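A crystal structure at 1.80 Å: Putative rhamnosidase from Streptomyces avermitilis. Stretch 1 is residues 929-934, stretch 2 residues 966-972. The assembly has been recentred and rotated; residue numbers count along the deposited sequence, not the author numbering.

Stretch 1, residues 929-934: NIAGIA
Stretch 2 966-972: PVSTRWQ

The segment 929-934, in which Gly932 is the first residue after a helix to leave helical phi/psi, packs against a β-strand (966-972) of the same chain, burying 274 Å² summed over both sides. The touching parts, 930 to 933 and 967 to 971, run 152° apart, roughly antiparallel; Ala931 CA and Thr969 CA, the closest CA pair, are 6.6 Å apart. The strand is extended throughout (phi/psi -113/112 at Val967, -137/150 at Thr969, -134/154 at Trp971), so its side chains alternate: the CA-to-CB bonds of Val967, Thr969 and Trp971 point toward the other segment, those of Ser968 and Arg970 away. That segment passes through Ile930 (-89/-51) and Ala931 (-73/-29), reverses to positive phi at Gly932 (72/45), then extends at Ile933 (-130/110). Positive phi favours glycine.

Two strand side chains donate hydrogen bonds to successive backbone carbonyls. Trp971 NE1 donates to Ile930 O at 2.7 Å, with an N-H...O angle of 162°; chi1 of 62° (p) and chi2 of -96° bring the indole edge to the carbonyl, which lies near the ring plane. Thr969, also p (60°), donates from OG1 to Ala931 O at 2.8 Å. Both bonds satisfy polar atoms of buried residues without backbone pairing between the stretches.

Apolar packing completes the contact. The CA-to-CB bond of Ile933 (m, t; chi1 -64°, chi2 179°) points toward the strand, and the side chain packs against Val967 and Thr969. Ile933 CG2 lies 4.1 Å from Val967 CG1 (t, 175°), Ile933 CD1 3.6 Å from Val967 O, and Ile933 CG1 3.8 Å from Thr969 CG2. Ile933 and Val967 are buried, where branched aliphatic chains fill space without unpaired polar groups; Thr969 adds a methyl to its hydroxyl. Ile930 (m, t; -56°, 171°) sets CB sideways while its end leads away, yet Ile930 CG2 remains 4.3 Å from Trp971 CZ2. Ala931 directs its small CB away.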

# COMPACT_ATOMS: atom_id res chain seq x y z
N ASN A 929 2.72 13.97 -23.96
CA ASN A 929 3.53 14.48 -25.10
C ASN A 929 3.87 13.48 -26.19
O ASN A 929 3.94 13.84 -27.37
CB ASN A 929 4.80 15.12 -24.58
CG ASN A 929 4.51 16.25 -23.63
OD1 ASN A 929 4.73 16.14 -22.42
ND2 ASN A 929 4.02 17.36 -24.15
N ILE A 930 4.06 12.21 -25.83
CA ILE A 930 4.30 11.21 -26.85
C ILE A 930 2.96 10.66 -27.29
O ILE A 930 2.66 10.62 -28.48
CB ILE A 930 5.27 10.08 -26.37
CG1 ILE A 930 6.59 10.70 -25.91
CG2 ILE A 930 5.44 9.03 -27.49
CD1 ILE A 930 7.57 9.75 -25.23
N ALA A 931 2.13 10.26 -26.32
CA ALA A 931 0.78 9.83 -26.65
C ALA A 931 -0.10 11.05 -27.02
O ALA A 931 -1.02 10.94 -27.81
CB ALA A 931 0.18 9.03 -25.49
N GLY A 932 0.21 12.21 -26.46
CA GLY A 932 -0.54 13.42 -26.79
C GLY A 932 -1.95 13.43 -26.21
O GLY A 932 -2.91 13.77 -26.91
N ILE A 933 -2.06 13.06 -24.94
CA ILE A 933 -3.36 13.00 -24.25
C ILE A 933 -3.22 13.74 -22.94
O ILE A 933 -2.50 13.28 -22.04
CB ILE A 933 -3.82 11.54 -23.97
CG1 ILE A 933 -4.07 10.80 -25.29
CG2 ILE A 933 -5.08 11.53 -23.08
CD1 ILE A 933 -4.49 9.35 -25.14
N ALA A 934 -3.86 14.90 -22.82
CA ALA A 934 -3.73 15.72 -21.61
C ALA A 934 -5.04 16.48 -21.40
O ALA A 934 -5.74 16.70 -22.36
CB ALA A 934 -2.57 16.70 -21.73
N PRO A 966 -13.42 6.05 -23.65
CA PRO A 966 -12.03 5.99 -24.15
C PRO A 966 -11.59 7.23 -24.95
O PRO A 966 -12.34 7.76 -25.78
CB PRO A 966 -12.01 4.71 -25.00
CG PRO A 966 -13.43 4.48 -25.39
CD PRO A 966 -14.31 5.09 -24.32
N VAL A 967 -10.39 7.69 -24.64
CA VAL A 967 -9.72 8.73 -25.41
C VAL A 967 -8.51 8.04 -26.04
O VAL A 967 -7.61 7.61 -25.33
CB VAL A 967 -9.30 9.90 -24.53
CG1 VAL A 967 -8.50 10.92 -25.33
CG2 VAL A 967 -10.55 10.56 -23.95
N SER A 968 -8.52 7.89 -27.37
CA SER A 968 -7.44 7.18 -28.06
C SER A 968 -6.68 8.04 -29.05
O SER A 968 -7.25 8.97 -29.63
CB SER A 968 -7.98 5.95 -28.77
OG SER A 968 -8.68 5.15 -27.83
N THR A 969 -5.40 7.73 -29.21
CA THR A 969 -4.54 8.36 -30.22
C THR A 969 -3.68 7.30 -30.91
O THR A 969 -3.37 6.26 -30.34
CB THR A 969 -3.58 9.43 -29.65
OG1 THR A 969 -2.71 8.85 -28.67
CG2 THR A 969 -4.34 10.60 -29.04
N ARG A 970 -3.34 7.57 -32.18
CA ARG A 970 -2.42 6.75 -32.92
C ARG A 970 -1.80 7.64 -33.98
O ARG A 970 -2.52 8.19 -34.82
CB ARG A 970 -3.13 5.58 -33.59
CG ARG A 970 -2.17 4.68 -34.34
CD ARG A 970 -2.83 3.38 -34.73
NE ARG A 970 -2.19 2.78 -35.90
CZ ARG A 970 -2.79 1.96 -36.75
NH1 ARG A 970 -4.07 1.62 -36.58
NH2 ARG A 970 -2.12 1.47 -37.79
N TRP A 971 -0.49 7.81 -33.92
CA TRP A 971 0.20 8.62 -34.92
C TRP A 971 1.45 7.93 -35.46
O TRP A 971 2.06 7.09 -34.79
CB TRP A 971 0.52 10.02 -34.40
CG TRP A 971 1.44 10.11 -33.21
CD1 TRP A 971 1.07 10.22 -31.90
CD2 TRP A 971 2.87 10.17 -33.23
NE1 TRP A 971 2.18 10.31 -31.10
CE2 TRP A 971 3.30 10.30 -31.89
CE3 TRP A 971 3.83 10.12 -34.25
CZ2 TRP A 971 4.66 10.36 -31.54
CZ3 TRP A 971 5.19 10.20 -33.90
CH2 TRP A 971 5.58 10.31 -32.55
N GLN A 972 1.81 8.31 -36.69
CA GLN A 972 2.95 7.71 -37.39
C GLN A 972 3.60 8.77 -38.27
O GLN A 972 2.90 9.49 -38.99
CB GLN A 972 2.48 6.55 -38.24
CG GLN A 972 3.58 5.80 -38.97
CD GLN A 972 3.08 4.52 -39.62
OE1 GLN A 972 1.87 4.25 -39.65
NE2 GLN A 972 4.00 3.71 -40.13